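Local atomic coordinates of tRNA(Ile2) 2-agmatinylcytidine synthetase TiaS (Archaeoglobus fulgidus, PDB entry 5XOB), a protein that makes 2-agmatinylcytidine at the wobble position of an isoleucine tRNA by ATP-dependent transfer of agmatine, switching codon recognition from AUG to AUA. Residues Q190-V195 and G215-S220; L158-Y163 and R239-T244. All blocks are in the same frame, centred on the assembly; numbering follows the deposited sequence.

Contact 1: Q190-V195 and G215-S220; sequences QTFDNV and GIRGES
Asn194 and Phe192 grip the backbone of Arg217 from the loop side. Asn194 OD1 accepts the N-H of Arg217 N at 3.1 Å, in a fairly straight bond (159°). On the same amide, ND2 makes a weak bond to Arg217 O, 3.4 Å away. Phe192 N is a second donor to Arg217 O, at 3.1 Å, and sits above the carbonyl plane. Phe192 CG lies between the backbone N and the carbonyl carbon (chi1 64°), and the end of the side chain comes nearer to 215-220. Arg217 CB makes a CH-pi contact over one ring face, 4.1 Å from the Phe192 centroid and shifted toward the rim. Ile216 CG2 packs beside Asn194 ND2. Loop 190-195 runs opposite in direction to 215-220, along the outermost strand 212-218 of the mixed sheet. Its one beta bridge pairs Thr191 with Gly218, whose CA atoms are 4.0 Å apart. The Asn194 amide bonds to both N and O of Arg217, much as a peptide group of a neighbouring strand might. Behind Thr191 and Ile216, helices 177-187 and 221-230 close the buried side. At the other end Glu219 N donates to Gln190 O at 2.8 Å, but the side chains are looser: exposed Gln190 brings OE1 only to 3.8 Å from Glu219 CB. Glu219 OE2 passes obliquely by Phe192 CE2 and forms a salt bridge with Arg410.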
loop_
_atom_site.group_PDB
_atom_site.type_symbol
_atom_site.label_atom_id
_atom_site.label_comp_id
_atom_site.label_asym_id
_atom_site.label_seq_id
_atom_site.Cartn_x
_atom_site.Cartn_y
_atom_site.Cartn_z
ATOM N N GLN A 190 9.079 -13.676 -6.820
ATOM C CA GLN A 190 10.098 -12.776 -7.349
ATOM C C GLN A 190 9.419 -11.638 -8.099
ATOM O O GLN A 190 9.968 -10.549 -8.214
ATOM C CB GLN A 190 11.077 -13.535 -8.247
ATOM C CG GLN A 190 11.856 -14.608 -7.504
ATOM C CD GLN A 190 12.640 -14.032 -6.334
ATOM O OE1 GLN A 190 13.526 -13.195 -6.523
ATOM N NE2 GLN A 190 12.310 -14.469 -5.114
ATOM N N THR A 191 8.237 -11.923 -8.633
ATOM C CA THR A 191 7.247 -10.904 -8.938
ATOM C C THR A 191 6.128 -11.132 -7.942
ATOM O O THR A 191 5.919 -12.263 -7.506
ATOM C CB THR A 191 6.666 -11.035 -10.363
ATOM O OG1 THR A 191 5.705 -12.103 -10.415
ATOM C CG2 THR A 191 7.755 -11.265 -11.377
ATOM N N PHE A 192 5.403 -10.080 -7.581
ATOM C CA PHE A 192 4.296 -10.227 -6.644
ATOM C C PHE A 192 3.218 -9.176 -6.869
ATOM O O PHE A 192 3.462 -8.142 -7.493
ATOM C CB PHE A 192 4.816 -10.158 -5.210
ATOM C CG PHE A 192 5.424 -8.839 -4.857
ATOM C CD1 PHE A 192 4.635 -7.819 -4.338
ATOM C CD2 PHE A 192 6.780 -8.608 -5.049
ATOM C CE1 PHE A 192 5.185 -6.589 -4.010
ATOM C CE2 PHE A 192 7.339 -7.378 -4.724
ATOM C CZ PHE A 192 6.540 -6.366 -4.204
ATOM N N ASP A 193 2.022 -9.460 -6.357
ATOM C CA ASP A 193 0.893 -8.535 -6.434
ATOM C C ASP A 193 0.628 -8.023 -7.845
ATOM O O ASP A 193 0.308 -6.850 -8.048
ATOM C CB ASP A 193 1.105 -7.352 -5.476
ATOM C CG ASP A 193 0.761 -7.692 -4.047
ATOM O OD1 ASP A 193 -0.145 -8.528 -3.831
ATOM O OD2 ASP A 193 1.383 -7.107 -3.136
ATOM N N ASN A 194 0.762 -8.902 -8.823
ATOM C CA ASN A 194 0.458 -8.535 -10.188
ATOM C C ASN A 194 -0.848 -9.178 -10.651
ATOM O O ASN A 194 -1.338 -8.879 -11.735
ATOM C CB ASN A 194 1.640 -8.898 -11.087
ATOM C CG ASN A 194 2.949 -8.268 -10.605
ATOM O OD1 ASN A 194 3.021 -7.067 -10.307
ATOM N ND2 ASN A 194 3.986 -9.083 -10.507
ATOM N N VAL A 195 -1.428 -10.013 -9.793
ATOM C CA VAL A 195 -2.617 -10.794 -10.120
ATOM C C VAL A 195 -3.350 -11.133 -8.824
ATOM O O VAL A 195 -2.705 -11.308 -7.782
ATOM C CB VAL A 195 -2.201 -12.085 -10.879
ATOM C CG1 VAL A 195 -2.808 -13.341 -10.265
ATOM C CG2 VAL A 195 -2.534 -11.982 -12.359
ATOM N N GLY A 215 2.610 -2.168 -14.993
ATOM C CA GLY A 215 3.755 -2.066 -14.095
ATOM C C GLY A 215 3.894 -3.332 -13.269
ATOM O O GLY A 215 2.968 -3.719 -12.558
ATOM N N ILE A 216 5.056 -3.966 -13.342
ATOM C CA ILE A 216 5.267 -5.231 -12.662
ATOM C C ILE A 216 6.185 -5.069 -11.448
ATOM O O ILE A 216 7.330 -4.642 -11.582
ATOM C CB ILE A 216 5.797 -6.272 -13.663
ATOM C CG1 ILE A 216 4.686 -6.581 -14.672
ATOM C CG2 ILE A 216 6.239 -7.555 -12.962
ATOM C CD1 ILE A 216 5.153 -7.327 -15.897
ATOM N N ARG A 217 5.657 -5.408 -10.268
ATOM C CA ARG A 217 6.407 -5.352 -9.011
ATOM C C ARG A 217 7.236 -6.609 -8.817
ATOM O O ARG A 217 6.778 -7.708 -9.122
ATOM C CB ARG A 217 5.454 -5.197 -7.817
ATOM C CG ARG A 217 5.260 -3.762 -7.365
ATOM C CD ARG A 217 4.167 -3.624 -6.315
ATOM N NE ARG A 217 3.688 -2.242 -6.265
ATOM C CZ ARG A 217 2.658 -1.754 -6.955
ATOM N NH1 ARG A 217 1.930 -2.523 -7.765
ATOM N NH2 ARG A 217 2.347 -0.475 -6.828
ATOM N N GLY A 218 8.445 -6.461 -8.281
ATOM C CA GLY A 218 9.275 -7.625 -8.015
ATOM C C GLY A 218 10.560 -7.369 -7.259
ATOM O O GLY A 218 10.858 -6.243 -6.866
ATOM N N GLU A 219 11.333 -8.438 -7.083
ATOM C CA GLU A 219 12.507 -8.428 -6.209
ATOM C C GLU A 219 13.844 -8.305 -6.954
ATOM O O GLU A 219 14.850 -7.903 -6.362
ATOM C CB GLU A 219 12.518 -9.696 -5.351
ATOM C CG GLU A 219 11.269 -9.891 -4.503
ATOM C CD GLU A 219 11.195 -8.966 -3.292
ATOM O OE1 GLU A 219 12.227 -8.411 -2.847
ATOM O OE2 GLU A 219 10.082 -8.807 -2.765
ATOM N N SER A 220 13.868 -8.651 -8.238
ATOM C CA SER A 220 15.116 -8.609 -8.989
ATOM C C SER A 220 14.895 -8.088 -10.379
ATOM O O SER A 220 13.784 -8.151 -10.918
ATOM C CB SER A 220 15.740 -10.001 -9.079
ATOM O OG SER A 220 14.966 -10.847 -9.915
#

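Contact 2: L158-Y163 and R239-T244; sequences LELIAY and RMIFVT
The Phe242 ring meets Glu159 O at its edge, in the ring plane, and Ile161 CD1 obliquely, 3.5 Å from CE2. Tyr163 comes tip to tip with it, its OH 3.7 Å from Phe242 CZ. The Tyr163 ring has Arg239 N near its own edge, and it meets the ring of Tyr20 at about 50°. All this belongs to an antiparallel strand pair, 157-163 with 239-244, in the eight-stranded mixed sheet that strand 35-44 also joins. With CG anti to the carbonyl carbon (chi1 -58°), the end of the Phe242 side chain comes nearer the partner strand; the Phe242 and Ile161 side chains cross at about a right angle. Phe242 also touches Pro40 and Leu42 of strand 35-44, and Thr19, to which Tyr163 OH is weakly hydrogen-bonded. An alanine in place of Phe242 would probably open a gap between Ile161, Tyr163 and strand 35-44, and leave the Ile161 CD1 methyl without its ring partner. Phe242 shares its face of the sheet with Glu159, Ile161 and Met240; the opposite face carries Leu158, Leu160, Ile241 and Val243. Leu158 CD2 packs on Val243 CG1 at 3.6 Å, and Leu160 CD1 on Ile241 CG1 at 3.9 Å. Helix 221-230 packs on this face, Leu224 against Leu158 and Leu160, Tyr225 against Ile241. Thr244 OG1 is hydrogen-bonded to Thr157 O and to His246 N. Two hydrogen-bonded pairs, Glu159 with Phe242 and Ile161 with Met240, fix the register. The shortest of their four bonds is Ile161 N to Met240 O, 2.7 Å and almost straight at 177°.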
loop_
_atom_site.group_PDB
_atom_site.type_symbol
_atom_site.label_atom_id
_atom_site.label_comp_id
_atom_site.label_asym_id
_atom_site.label_seq_id
_atom_site.Cartn_x
_atom_site.Cartn_y
_atom_site.Cartn_z
ATOM N N LEU A 158 11.351 -3.381 -6.641
ATOM C CA LEU A 158 11.523 -2.893 -7.995
ATOM C C LEU A 158 10.185 -2.921 -8.703
ATOM O O LEU A 158 9.343 -3.767 -8.408
ATOM C CB LEU A 158 12.537 -3.757 -8.753
ATOM C CG LEU A 158 13.929 -3.914 -8.132
ATOM C CD1 LEU A 158 14.761 -4.903 -8.938
ATOM C CD2 LEU A 158 14.647 -2.577 -8.022
ATOM N N GLU A 159 9.981 -1.974 -9.613
ATOM C CA GLU A 159 8.859 -2.044 -10.534
ATOM C C GLU A 159 9.299 -1.744 -11.958
ATOM O O GLU A 159 9.963 -0.743 -12.229
ATOM C CB GLU A 159 7.701 -1.120 -10.136
ATOM C CG GLU A 159 6.357 -1.687 -10.605
ATOM C CD GLU A 159 5.166 -0.775 -10.359
ATOM O OE1 GLU A 159 5.335 0.275 -9.707
ATOM O OE2 GLU A 159 4.052 -1.121 -10.819
ATOM N N LEU A 160 8.922 -2.639 -12.860
ATOM C CA LEU A 160 9.158 -2.430 -14.261
ATOM C C LEU A 160 7.892 -1.830 -14.804
ATOM O O LEU A 160 6.816 -2.425 -14.724
ATOM C CB LEU A 160 9.484 -3.734 -14.961
ATOM C CG LEU A 160 9.786 -3.602 -16.448
ATOM C CD1 LEU A 160 10.817 -4.640 -16.847
ATOM C CD2 LEU A 160 8.505 -3.772 -17.247
ATOM N N ILE A 161 8.031 -0.634 -15.347
ATOM C CA ILE A 161 6.902 0.083 -15.867
ATOM C C ILE A 161 7.046 0.146 -17.370
ATOM O O ILE A 161 8.077 0.586 -17.890
ATOM C CB ILE A 161 6.805 1.493 -15.273
ATOM C CG1 ILE A 161 6.734 1.393 -13.745
ATOM C CG2 ILE A 161 5.573 2.200 -15.821
ATOM C CD1 ILE A 161 6.683 2.718 -13.023
ATOM N N ALA A 162 5.993 -0.308 -18.043
ATOM C CA ALA A 162 5.921 -0.325 -19.483
ATOM C C ALA A 162 4.918 0.718 -19.932
ATOM O O ALA A 162 3.800 0.778 -19.411
ATOM C CB ALA A 162 5.490 -1.698 -19.958
ATOM N N TYR A 163 5.322 1.535 -20.902
ATOM C CA TYR A 163 4.475 2.595 -21.412
ATOM C C TYR A 163 4.022 2.290 -22.830
ATOM O O TYR A 163 4.686 1.567 -23.580
ATOM C CB TYR A 163 5.204 3.936 -21.377
ATOM C CG TYR A 163 5.755 4.279 -20.013
ATOM C CD1 TYR A 163 4.922 4.740 -18.993
ATOM C CD2 TYR A 163 7.114 4.137 -19.736
ATOM C CE1 TYR A 163 5.433 5.052 -17.740
ATOM C CE2 TYR A 163 7.630 4.442 -18.491
ATOM C CZ TYR A 163 6.790 4.900 -17.499
ATOM O OH TYR A 163 7.323 5.190 -16.272
ATOM N N ARG A 239 10.138 1.731 -21.644
ATOM C CA ARG A 239 10.174 0.778 -20.528
ATOM C C ARG A 239 11.209 1.260 -19.501
ATOM O O ARG A 239 12.271 1.777 -19.870
ATOM C CB ARG A 239 10.524 -0.635 -21.029
ATOM C CG ARG A 239 11.862 -0.694 -21.764
ATOM C CD ARG A 239 12.160 -2.006 -22.493
ATOM N NE ARG A 239 11.106 -2.476 -23.401
ATOM C CZ ARG A 239 10.688 -1.845 -24.498
ATOM N NH1 ARG A 239 11.191 -0.666 -24.857
ATOM N NH2 ARG A 239 9.732 -2.393 -25.240
ATOM N N MET A 240 10.904 1.100 -18.220
ATOM C CA MET A 240 11.827 1.538 -17.184
ATOM C C MET A 240 11.625 0.763 -15.892
ATOM O O MET A 240 10.503 0.414 -15.521
ATOM C CB MET A 240 11.671 3.046 -16.936
ATOM C CG MET A 240 12.713 3.673 -16.014
ATOM S SD MET A 240 14.428 3.506 -16.563
ATOM C CE MET A 240 14.338 4.334 -18.145
ATOM N N ILE A 241 12.745 0.486 -15.238
ATOM C CA ILE A 241 12.774 -0.131 -13.931
ATOM C C ILE A 241 13.137 0.940 -12.909
ATOM O O ILE A 241 14.142 1.637 -13.061
ATOM C CB ILE A 241 13.816 -1.261 -13.886
ATOM C CG1 ILE A 241 13.292 -2.465 -14.680
ATOM C CG2 ILE A 241 14.129 -1.656 -12.447
ATOM C CD1 ILE A 241 14.271 -3.614 -14.799
ATOM N N PHE A 242 12.301 1.056 -11.876
ATOM C CA PHE A 242 12.524 1.961 -10.755
ATOM C C PHE A 242 12.728 1.168 -9.481
ATOM O O PHE A 242 12.024 0.187 -9.238
ATOM C CB PHE A 242 11.301 2.833 -10.534
ATOM C CG PHE A 242 10.926 3.648 -11.716
ATOM C CD1 PHE A 242 11.270 4.983 -11.782
ATOM C CD2 PHE A 242 10.222 3.079 -12.771
ATOM C CE1 PHE A 242 10.925 5.748 -12.884
ATOM C CE2 PHE A 242 9.869 3.836 -13.878
ATOM C CZ PHE A 242 10.220 5.175 -13.932
ATOM N N VAL A 243 13.676 1.602 -8.662
ATOM C CA VAL A 243 13.716 1.148 -7.280
ATOM C C VAL A 243 12.666 1.976 -6.538
ATOM O O VAL A 243 12.586 3.199 -6.700
ATOM C CB VAL A 243 15.108 1.289 -6.628
ATOM C CG1 VAL A 243 16.177 0.638 -7.496
ATOM C CG2 VAL A 243 15.455 2.744 -6.371
ATOM N N THR A 244 11.846 1.298 -5.746
ATOM C CA THR A 244 10.646 1.907 -5.181
ATOM C C THR A 244 10.583 1.646 -3.689
ATOM O O THR A 244 11.250 0.743 -3.183
ATOM C CB THR A 244 9.363 1.329 -5.827
ATOM O OG1 THR A 244 9.139 -0.001 -5.345
ATOM C CG2 THR A 244 9.479 1.288 -7.346
#

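The centres of the two contacts are 10 Å apart. Along the chain the order is 158-163, 190-195, 215-220, 239-244, so both segments of contact 1 fall between those of contact 2. All four segments belong to the TiaS FLD domain. Strands 157-163 and 212-218 are neighbours in one mixed sheet, and probable hydrogen bonds from Ile216 N and Gly218 N to Leu160 O and Leu158 O join the contacts. Contact 2 is further inside the sheet, where strand 239-244 also pairs with strand 35-44 of the TCKD domain. Contact 1 adds a loop to the outer strand. Helix 221-230 packs against both. The FLD strands thus continue a sheet shared with the TCKD domain.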